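Local structure of beta-galactosidase (Geobacillus stearothermophilus, 4OIF) at residues Trp69-Phe74 with Ala141-Asp146; Leu327-Lys332 with Lys371-Val376; Trp419-Ala424 with Pro474-Val479. The protein probably hydrolyses terminal non-reducing beta-D-galactose residues in beta-D-galactosides, as a zinc-containing homotrimeric member of glycosyl hydrolase family 42. All coordinates share one frame; numbering follows the deposited sequence.

Interaction 1. Residues Trp69-Phe74 with Ala141-Asp146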
loop_
_atom_site.group_PDB
_atom_site.type_symbol
_atom_site.label_atom_id
_atom_site.label_comp_id
_atom_site.label_asym_id
_atom_site.label_seq_id
_atom_site.Cartn_x
_atom_site.Cartn_y
_atom_site.Cartn_z
ATOM N N TRP A 69 -35.024 32.138 2.726
ATOM C CA TRP A 69 -35.341 30.712 2.824
ATOM C C TRP A 69 -35.107 30.196 4.257
ATOM O O TRP A 69 -35.887 29.386 4.767
ATOM C CB TRP A 69 -34.527 29.891 1.811
ATOM C CG TRP A 69 -33.054 29.924 2.059
ATOM C CD1 TRP A 69 -32.153 30.801 1.523
ATOM C CD2 TRP A 69 -32.312 29.061 2.922
ATOM N NE1 TRP A 69 -30.901 30.535 2.001
ATOM C CE2 TRP A 69 -30.967 29.473 2.864
ATOM C CE3 TRP A 69 -32.655 27.989 3.753
ATOM C CZ2 TRP A 69 -29.961 28.842 3.593
ATOM C CZ3 TRP A 69 -31.655 27.366 4.477
ATOM C CH2 TRP A 69 -30.325 27.789 4.389
ATOM N N LEU A 70 -34.058 30.694 4.912
ATOM C CA LEU A 70 -33.738 30.241 6.259
ATOM C C LEU A 70 -34.743 30.832 7.270
ATOM O O LEU A 70 -35.099 30.177 8.266
ATOM C CB LEU A 70 -32.285 30.591 6.621
ATOM C CG LEU A 70 -31.792 30.283 8.041
ATOM C CD1 LEU A 70 -31.952 28.820 8.410
ATOM C CD2 LEU A 70 -30.345 30.701 8.184
ATOM N N ASP A 71 -35.215 32.048 6.997
ATOM C CA ASP A 71 -36.275 32.660 7.799
ATOM C C ASP A 71 -37.477 31.744 7.808
ATOM O O ASP A 71 -38.069 31.437 8.870
ATOM C CB ASP A 71 -36.707 34.006 7.238
ATOM C CG ASP A 71 -35.614 35.049 7.272
ATOM O OD1 ASP A 71 -34.583 34.876 7.959
ATOM O OD2 ASP A 71 -35.813 36.072 6.603
ATOM N N LYS A 72 -37.834 31.315 6.597
ATOM C CA LYS A 72 -39.001 30.472 6.449
ATOM C C LYS A 72 -38.768 29.125 7.115
ATOM O O LYS A 72 -39.690 28.574 7.703
ATOM C CB LYS A 72 -39.387 30.297 4.981
ATOM C CG LYS A 72 -40.476 29.251 4.791
ATOM C CD LYS A 72 -41.503 29.636 3.739
ATOM C CE LYS A 72 -42.584 28.563 3.621
ATOM N NZ LYS A 72 -42.009 27.235 3.245
ATOM N N VAL A 73 -37.545 28.605 7.049
ATOM C CA VAL A 73 -37.239 27.364 7.766
ATOM C C VAL A 73 -37.446 27.513 9.289
ATOM O O VAL A 73 -38.076 26.652 9.911
ATOM C CB VAL A 73 -35.793 26.879 7.466
ATOM C CG1 VAL A 73 -35.301 25.872 8.517
ATOM C CG2 VAL A 73 -35.718 26.289 6.059
ATOM N N PHE A 74 -36.935 28.600 9.877
ATOM C CA PHE A 74 -37.059 28.832 11.325
ATOM C C PHE A 74 -38.510 28.915 11.728
ATOM O O PHE A 74 -38.949 28.272 12.707
ATOM C CB PHE A 74 -36.357 30.118 11.757
ATOM C CG PHE A 74 -34.948 29.913 12.251
ATOM C CD1 PHE A 74 -33.888 29.823 11.356
ATOM C CD2 PHE A 74 -34.683 29.833 13.609
ATOM C CE1 PHE A 74 -32.594 29.642 11.802
ATOM C CE2 PHE A 74 -33.389 29.652 14.062
ATOM C CZ PHE A 74 -32.338 29.559 13.152
ATOM N N ALA A 141 -26.311 35.611 14.050
ATOM C CA ALA A 141 -26.768 35.904 15.409
ATOM C C ALA A 141 -27.670 37.142 15.430
ATOM O O ALA A 141 -28.639 37.194 16.179
ATOM C CB ALA A 141 -25.589 36.078 16.371
ATOM N N GLU A 142 -27.366 38.123 14.595
ATOM C CA GLU A 142 -28.201 39.309 14.498
ATOM C C GLU A 142 -29.608 38.925 14.104
ATOM O O GLU A 142 -30.569 39.399 14.702
ATOM C CB GLU A 142 -27.658 40.314 13.474
ATOM C CG GLU A 142 -26.398 41.047 13.875
ATOM C CD GLU A 142 -25.934 42.031 12.805
ATOM O OE1 GLU A 142 -26.441 41.962 11.664
ATOM O OE2 GLU A 142 -25.061 42.868 13.107
ATOM N N ARG A 143 -29.727 38.071 13.086
ATOM C CA ARG A 143 -31.036 37.790 12.514
ATOM C C ARG A 143 -31.848 36.746 13.284
ATOM O O ARG A 143 -33.064 36.876 13.391
ATOM C CB ARG A 143 -30.898 37.351 11.057
ATOM C CG ARG A 143 -32.229 37.147 10.383
ATOM C CD ARG A 143 -32.077 36.775 8.932
ATOM N NE ARG A 143 -31.822 37.955 8.141
ATOM C CZ ARG A 143 -32.689 38.479 7.294
ATOM N NH1 ARG A 143 -33.857 37.896 7.106
ATOM N NH2 ARG A 143 -32.369 39.575 6.622
ATOM N N TYR A 144 -31.198 35.725 13.832
ATOM C CA TYR A 144 -31.943 34.609 14.419
ATOM C C TYR A 144 -31.797 34.491 15.935
ATOM O O TYR A 144 -32.466 33.672 16.565
ATOM C CB TYR A 144 -31.521 33.296 13.747
ATOM C CG TYR A 144 -31.703 33.353 12.253
ATOM C CD1 TYR A 144 -32.969 33.389 11.695
ATOM C CD2 TYR A 144 -30.614 33.414 11.402
ATOM C CE1 TYR A 144 -33.152 33.464 10.330
ATOM C CE2 TYR A 144 -30.784 33.494 10.041
ATOM C CZ TYR A 144 -32.056 33.512 9.508
ATOM O OH TYR A 144 -32.230 33.583 8.143
ATOM N N GLY A 145 -30.938 35.324 16.514
ATOM C CA GLY A 145 -30.579 35.190 17.908
ATOM C C GLY A 145 -31.739 35.243 18.878
ATOM O O GLY A 145 -31.713 34.580 19.915
ATOM N N ASP A 146 -32.770 36.012 18.537
ATOM C CA ASP A 146 -33.926 36.152 19.419
ATOM C C ASP A 146 -35.114 35.300 18.967
ATOM O O ASP A 146 -36.204 35.391 19.521
ATOM C CB ASP A 146 -34.345 37.620 19.522
ATOM C CG ASP A 146 -34.873 38.176 18.213
ATOM O OD1 ASP A 146 -34.638 37.560 17.149
ATOM O OD2 ASP A 146 -35.511 39.252 18.253
#

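Interaction 2. Residues Leu327-Lys332 with Lys371-Val376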
loop_
_atom_site.group_PDB
_atom_site.type_symbol
_atom_site.label_atom_id
_atom_site.label_comp_id
_atom_site.label_asym_id
_atom_site.label_seq_id
_atom_site.Cartn_x
_atom_site.Cartn_y
_atom_site.Cartn_z
ATOM N N LEU A 327 -27.532 3.179 7.561
ATOM C CA LEU A 327 -26.173 2.876 7.099
ATOM C C LEU A 327 -25.411 4.174 6.794
ATOM O O LEU A 327 -26.001 5.252 6.846
ATOM C CB LEU A 327 -26.226 1.913 5.888
ATOM C CG LEU A 327 -26.929 2.198 4.541
ATOM C CD1 LEU A 327 -27.763 3.460 4.528
ATOM C CD2 LEU A 327 -25.922 2.370 3.483
ATOM N N VAL A 328 -24.102 4.078 6.542
ATOM C CA VAL A 328 -23.339 5.234 6.074
ATOM C C VAL A 328 -22.863 5.013 4.633
ATOM O O VAL A 328 -23.249 4.038 3.991
ATOM C CB VAL A 328 -22.130 5.541 6.973
ATOM C CG1 VAL A 328 -22.588 5.838 8.392
ATOM C CG2 VAL A 328 -21.138 4.390 6.941
ATOM N N ASN A 329 -22.027 5.911 4.123
ATOM C CA ASN A 329 -21.653 5.867 2.707
ATOM C C ASN A 329 -20.181 5.569 2.499
ATOM O O ASN A 329 -19.775 5.093 1.439
ATOM C CB ASN A 329 -21.980 7.201 2.028
ATOM C CG ASN A 329 -21.208 8.368 2.641
ATOM O OD1 ASN A 329 -21.306 8.626 3.841
ATOM N ND2 ASN A 329 -20.413 9.053 1.823
ATOM N N TRP A 330 -19.391 5.850 3.527
ATOM C CA TRP A 330 -17.940 5.928 3.400
ATOM C C TRP A 330 -17.206 4.743 3.999
ATOM O O TRP A 330 -15.979 4.743 4.035
ATOM C CB TRP A 330 -17.434 7.210 4.057
ATOM C CG TRP A 330 -17.913 7.373 5.469
ATOM C CD1 TRP A 330 -19.143 7.832 5.876
ATOM C CD2 TRP A 330 -17.184 7.070 6.664
ATOM N NE1 TRP A 330 -19.217 7.834 7.249
ATOM C CE2 TRP A 330 -18.028 7.376 7.758
ATOM C CE3 TRP A 330 -15.899 6.578 6.918
ATOM C CZ2 TRP A 330 -17.624 7.206 9.079
ATOM C CZ3 TRP A 330 -15.499 6.411 8.236
ATOM C CH2 TRP A 330 -16.361 6.718 9.298
ATOM N N HIS A 331 -17.955 3.748 4.475
ATOM C CA HIS A 331 -17.366 2.528 5.032
ATOM C C HIS A 331 -17.039 1.531 3.926
ATOM O O HIS A 331 -17.651 1.580 2.863
ATOM C CB HIS A 331 -18.307 1.889 6.059
ATOM C CG HIS A 331 -18.181 2.464 7.436
ATOM N ND1 HIS A 331 -18.788 1.900 8.537
ATOM C CD2 HIS A 331 -17.510 3.550 7.893
ATOM C CE1 HIS A 331 -18.502 2.614 9.610
ATOM N NE2 HIS A 331 -17.729 3.622 9.246
ATOM N N LYS A 332 -16.074 0.643 4.175
ATOM C CA LYS A 332 -15.673 -0.369 3.195
ATOM C C LYS A 332 -16.831 -1.300 2.868
ATOM O O LYS A 332 -16.934 -1.828 1.758
ATOM C CB LYS A 332 -14.486 -1.182 3.706
ATOM C CG LYS A 332 -13.169 -0.436 3.669
ATOM C CD LYS A 332 -11.975 -1.374 3.840
ATOM C CE LYS A 332 -11.939 -2.028 5.221
ATOM N NZ LYS A 332 -11.738 -1.056 6.343
ATOM N N LYS A 371 -25.108 10.759 -1.035
ATOM C CA LYS A 371 -26.453 10.518 -1.534
ATOM C C LYS A 371 -26.934 9.135 -1.090
ATOM O O LYS A 371 -28.122 8.844 -1.134
ATOM C CB LYS A 371 -26.509 10.661 -3.065
ATOM C CG LYS A 371 -25.957 9.482 -3.876
ATOM C CD LYS A 371 -25.980 9.815 -5.369
ATOM C CE LYS A 371 -25.611 8.632 -6.256
ATOM N NZ LYS A 371 -24.170 8.285 -6.207
ATOM N N PHE A 372 -26.022 8.287 -0.633
ATOM C CA PHE A 372 -26.417 6.966 -0.172
ATOM C C PHE A 372 -26.133 6.807 1.316
ATOM O O PHE A 372 -26.231 5.705 1.861
ATOM C CB PHE A 372 -25.695 5.875 -0.964
ATOM C CG PHE A 372 -26.125 5.776 -2.403
ATOM C CD1 PHE A 372 -27.429 6.062 -2.776
ATOM C CD2 PHE A 372 -25.218 5.401 -3.386
ATOM C CE1 PHE A 372 -27.823 5.962 -4.099
ATOM C CE2 PHE A 372 -25.609 5.304 -4.715
ATOM C CZ PHE A 372 -26.912 5.580 -5.071
ATOM N N HIS A 373 -25.758 7.906 1.967
ATOM C CA HIS A 373 -25.628 7.919 3.416
ATOM C C HIS A 373 -27.023 7.732 3.994
ATOM O O HIS A 373 -28.005 8.160 3.388
ATOM C CB HIS A 373 -24.993 9.232 3.904
ATOM C CG HIS A 373 -24.600 9.222 5.350
ATOM N ND1 HIS A 373 -25.519 9.135 6.372
ATOM C CD2 HIS A 373 -23.388 9.305 5.944
ATOM C CE1 HIS A 373 -24.890 9.151 7.533
ATOM N NE2 HIS A 373 -23.596 9.259 7.302
ATOM N N GLY A 374 -27.119 7.072 5.144
ATOM C CA GLY A 374 -28.404 6.886 5.793
ATOM C C GLY A 374 -29.082 8.204 6.136
ATOM O O GLY A 374 -28.426 9.229 6.322
ATOM N N ALA A 375 -30.407 8.173 6.181
ATOM C CA ALA A 375 -31.207 9.303 6.640
ATOM C C ALA A 375 -32.571 8.812 7.087
ATOM O O ALA A 375 -32.956 7.674 6.803
ATOM C CB ALA A 375 -31.363 10.350 5.546
ATOM N N VAL A 376 -33.303 9.675 7.783
ATOM C CA VAL A 376 -34.643 9.336 8.206
ATOM C C VAL A 376 -35.507 9.069 6.977
ATOM O O VAL A 376 -36.267 8.097 6.936
ATOM C CB VAL A 376 -35.252 10.451 9.062
ATOM C CG1 VAL A 376 -36.709 10.144 9.386
ATOM C CG2 VAL A 376 -34.436 10.622 10.339
HETATM O O HOH W 1 -21.158 9.173 8.666
#

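Interaction 3. Residues Trp419-Ala424 with Pro474-Val479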
loop_
_atom_site.group_PDB
_atom_site.type_symbol
_atom_site.label_atom_id
_atom_site.label_comp_id
_atom_site.label_asym_id
_atom_site.label_seq_id
_atom_site.Cartn_x
_atom_site.Cartn_y
_atom_site.Cartn_z
ATOM N N TRP A 419 -4.414 12.522 25.439
ATOM C CA TRP A 419 -4.234 12.752 24.001
ATOM C C TRP A 419 -2.769 12.932 23.640
ATOM O O TRP A 419 -2.283 12.373 22.654
ATOM C CB TRP A 419 -5.034 13.984 23.542
ATOM C CG TRP A 419 -6.408 13.682 22.947
ATOM C CD1 TRP A 419 -6.699 13.465 21.627
ATOM C CD2 TRP A 419 -7.662 13.594 23.650
ATOM N NE1 TRP A 419 -8.043 13.238 21.468
ATOM C CE2 TRP A 419 -8.661 13.318 22.688
ATOM C CE3 TRP A 419 -8.038 13.732 24.994
ATOM C CZ2 TRP A 419 -10.014 13.158 23.032
ATOM C CZ3 TRP A 419 -9.385 13.578 25.336
ATOM C CH2 TRP A 419 -10.354 13.295 24.357
ATOM N N GLU A 420 -2.065 13.729 24.431
ATOM C CA GLU A 420 -0.669 13.983 24.147
ATOM C C GLU A 420 0.134 12.686 24.297
ATOM O O GLU A 420 1.025 12.412 23.502
ATOM C CB GLU A 420 -0.139 15.112 25.041
ATOM C CG GLU A 420 -0.657 16.493 24.596
ATOM C CD GLU A 420 -0.247 17.660 25.503
ATOM O OE1 GLU A 420 0.261 17.443 26.625
ATOM O OE2 GLU A 420 -0.440 18.814 25.077
ATOM N N ASN A 421 -0.209 11.877 25.293
ATOM C CA ASN A 421 0.384 10.554 25.447
ATOM C C ASN A 421 0.138 9.661 24.229
ATOM O O ASN A 421 1.036 8.962 23.768
ATOM C CB ASN A 421 -0.151 9.875 26.710
ATOM C CG ASN A 421 0.432 8.493 26.917
ATOM O OD1 ASN A 421 1.648 8.330 27.030
ATOM N ND2 ASN A 421 -0.433 7.491 26.990
ATOM N N ASN A 422 -1.084 9.686 23.714
ATOM C CA ASN A 422 -1.410 8.970 22.491
ATOM C C ASN A 422 -0.503 9.415 21.328
ATOM O O ASN A 422 0.125 8.590 20.654
ATOM C CB ASN A 422 -2.889 9.188 22.148
ATOM C CG ASN A 422 -3.485 8.042 21.351
ATOM O OD1 ASN A 422 -2.769 7.269 20.723
ATOM N ND2 ASN A 422 -4.805 7.940 21.361
ATOM N N TRP A 423 -0.425 10.725 21.123
ATOM C CA TRP A 423 0.456 11.306 20.111
ATOM C C TRP A 423 1.910 10.828 20.248
ATOM O O TRP A 423 2.495 10.264 19.315
ATOM C CB TRP A 423 0.406 12.837 20.182
ATOM C CG TRP A 423 -0.927 13.424 19.782
ATOM C CD1 TRP A 423 -1.924 12.793 19.102
ATOM C CD2 TRP A 423 -1.406 14.755 20.049
ATOM N NE1 TRP A 423 -2.991 13.642 18.921
ATOM C CE2 TRP A 423 -2.700 14.851 19.496
ATOM C CE3 TRP A 423 -0.868 15.870 20.704
ATOM C CZ2 TRP A 423 -3.462 16.021 19.570
ATOM C CZ3 TRP A 423 -1.627 17.034 20.777
ATOM C CH2 TRP A 423 -2.909 17.098 20.213
ATOM N N ALA A 424 2.474 11.036 21.425
ATOM C CA ALA A 424 3.890 10.802 21.637
ATOM C C ALA A 424 4.217 9.312 21.549
ATOM O O ALA A 424 5.211 8.913 20.937
ATOM C CB ALA A 424 4.322 11.382 22.983
ATOM N N PRO A 474 -3.482 2.986 32.215
ATOM C CA PRO A 474 -2.618 2.055 31.479
ATOM C C PRO A 474 -1.719 2.755 30.454
ATOM O O PRO A 474 -2.142 3.753 29.847
ATOM C CB PRO A 474 -3.615 1.134 30.767
ATOM C CG PRO A 474 -4.960 1.481 31.320
ATOM C CD PRO A 474 -4.884 2.887 31.795
ATOM N N MET A 475 -0.512 2.220 30.254
ATOM C CA MET A 475 0.404 2.723 29.224
ATOM C C MET A 475 0.509 4.247 29.219
ATOM O O MET A 475 0.362 4.885 28.173
ATOM C CB MET A 475 -0.033 2.251 27.840
ATOM C CG MET A 475 -0.126 0.759 27.716
ATOM S SD MET A 475 -0.597 0.260 26.052
ATOM C CE MET A 475 0.883 0.762 25.183
ATOM N N LEU A 476 0.721 4.825 30.397
ATOM C CA LEU A 476 0.860 6.267 30.512
ATOM C C LEU A 476 2.307 6.629 30.230
ATOM O O LEU A 476 2.997 7.177 31.091
ATOM C CB LEU A 476 0.433 6.748 31.895
ATOM C CG LEU A 476 0.222 8.264 31.992
ATOM C CD1 LEU A 476 -0.865 8.721 31.035
ATOM C CD2 LEU A 476 -0.105 8.660 33.420
ATOM N N TYR A 477 2.741 6.291 29.016
ATOM C CA TYR A 477 4.113 6.449 28.541
ATOM C C TYR A 477 4.645 7.853 28.788
ATOM O O TYR A 477 5.704 8.025 29.371
ATOM C CB TYR A 477 4.152 6.080 27.057
ATOM C CG TYR A 477 5.293 6.616 26.221
ATOM C CD1 TYR A 477 6.502 5.931 26.132
ATOM C CD2 TYR A 477 5.138 7.773 25.457
ATOM C CE1 TYR A 477 7.542 6.406 25.342
ATOM C CE2 TYR A 477 6.168 8.251 24.659
ATOM C CZ TYR A 477 7.369 7.562 24.609
ATOM O OH TYR A 477 8.405 8.037 23.833
ATOM N N LEU A 478 3.891 8.852 28.361
ATOM C CA LEU A 478 4.219 10.236 28.652
ATOM C C LEU A 478 3.452 10.731 29.877
ATOM O O LEU A 478 2.239 10.583 29.945
ATOM C CB LEU A 478 3.902 11.113 27.440
ATOM C CG LEU A 478 4.111 12.623 27.547
ATOM C CD1 LEU A 478 4.518 13.175 26.189
ATOM C CD2 LEU A 478 2.852 13.329 28.075
ATOM N N VAL A 479 4.157 11.340 30.828
ATOM C CA VAL A 479 3.519 11.908 32.014
ATOM C C VAL A 479 4.415 12.988 32.638
ATOM O O VAL A 479 5.622 12.820 32.745
ATOM C CB VAL A 479 3.196 10.807 33.061
ATOM C CG1 VAL A 479 4.479 10.210 33.640
ATOM C CG2 VAL A 479 2.294 11.356 34.155
#

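Interaction 1. Residues Trp69-Phe74 with Ala141-Asp146
OD1 of Asp-71 is gripped by two residues of the facing helix: it accepts the hydroxyl proton of Tyr-144, whose OH is 2.7 Å from Asp-71 OD1, and also takes a weak bond from NH1 of Arg-143. Arg-143 NH1 makes a salt bridge to the other oxygen, Asp-71 OD2, at 2.7 Å. The two helices are neighbours on the outside of the TIM barrel: helix 68-79 leads into parallel strand 83-87, and helix 127-144 connects that strand to strand 150-154.

The two grips differ in direction. The tyrosine hydroxyl comes to OD1 from its anti side, 33° out of the carboxylate plane. The guanidinium instead lies nearly coplanar with the carboxylate, at 8°, and offers its edge to OD2. Arg-143 manages this because its chain starts extended, CG anti to the backbone N, and then bends at chi3 (-80°), which brings NH1 round to Asp-71.

The shared anion thus holds both the tyrosine hydroxyl and the arginine, and its negative charge would be expected to favour the protonated phenol.

Behind the polar end, the Tyr-144 ring is sandwiched. Phe-74 covers one face in an offset stack, centroids of the two rings 4.5 Å apart and planes almost parallel. CG of Arg-143 sits over the centre of the other face. Phe-74 and Tyr-144 both reach Leu-86 of strand 83-87, so the stack rests on the barrel wall, while His-147 meets Phe-74 edge-to-face. Leu-70 packs alongside the hydroxyl end: its CD2 is 3.4 Å from CE2 of Tyr-144, and its CG lies 3.3 Å from the OH of the same residue.

Interaction 2. Residues Leu327-Lys332 with Lys371-Val376
Val-328 lies over one face of the His-373 imidazole, its CA 4.1 Å above the ring centre in a CH-pi contact, and the carbonyl O of Leu-327 comes over the same face. At the edge, Asn-329 brings OD1 to within 3.0 Å of His-373 CD2, its CG set between the backbone N and the carbonyl carbon (chi1 62°). The indole of Trp-330 is turned so that its own edge meets this corner, and one of its faces is covered by CG2 of Val-328 and by CD2 of His-331. A water sits in the planes of both rings and joins them: it accepts from Trp-330 NE1 at 2.8 Å and is hydrogen-bonded to His-373 NE2, also at 2.8 Å.

The other ring nitrogen fixes the imidazole's rotation. His-373 ND1 donates to Gly-374 O at 2.9 Å, almost straight (168°) and on a carbonyl lone pair. Both segments are loops that follow successive strands of the TIM barrel, 319-322 and 356-359, at the C-terminal rim where such barrels carry their active sites. Trp-330 is a predicted substrate-binding residue, and the water ties it to the second loop. An alanine in place of His-373 would probably leave that water without one of its mates, open a gap over Val-328 CA and deprive Gly-374 O of its partner.

The backbones are pinned by one bond, Gly-374 N to Leu-327 O at 2.7 Å, rather bent, with the donor standing above the carbonyl plane; Thr-324 OG1 bonds to the same oxygen. Gln-429 of the second subunit packs on Asn-329, Trp-330 and Phe-372, while CD2 of Leu-327 touches Phe-372 O at 3.7 Å.

Interaction 3. Residues Trp419-Ala424 with Pro474-Val479
Asn-421 carries the polar part of this contact, using both ends of its amide on the backbone of 474-479. OD1 accepts from Leu-478 N at 2.7 Å in a nearly straight bond (176°), the donor tilted 27° from the carbonyl plane. ND2 donates to Met-475 O at 3.0 Å. CG anti to the backbone N (chi1 180°) carries the amide off the helix and into the bend of the loop. That bend is an inverse gamma turn centred on Leu-476, closed by a weak bond from Tyr-477 N to Met-475 O, so the Met-475 oxygen serves both the turn and the asparagine. The buried amide therefore has a partner at each end.

In the trimerisation domain, helix 419-427 and this loop follow adjacent parallel strands, 413-416 and 470-473, and Asn-421 joins the two connections just beyond the sheet.

The apolar contacts lie one helical turn further along. CB of Ala-424 meets CD1 of Leu-478 at 3.7 Å and CE2 of Tyr-477 at 4.0 Å. Leu-478 also packs on Leu-222 of helix 218-246.

Charged and hydroxyl ends find partners beyond the contact. Glu-420 forms a salt bridge with Arg-226, while Tyr-477 OH bonds to Asp-510 and to Lys-371 NZ of the third subunit.

Within one chain the three contacts stand apart. Interactions 1 and 2 share the TIM barrel, centres 29 Å apart: one lies between outer helices, the other at the catalytic rim. In interaction 2 the His-373 side chain is about 7 Å from that of Glu-322, the predicted nucleophile, and the Trp-330 side chain about 7 Å from that of Arg-119, predicted to bind substrate. Interaction 3 belongs to the trimerisation domain, its nearest atoms about 16 Å from interaction 2. Across the trimer the gap closes: Lys-371 and Phe-372 of one subunit meet Tyr-477 of another, linking loop 371-376 of interaction 2 to loop 474-479 of interaction 3 in a neighbouring subunit.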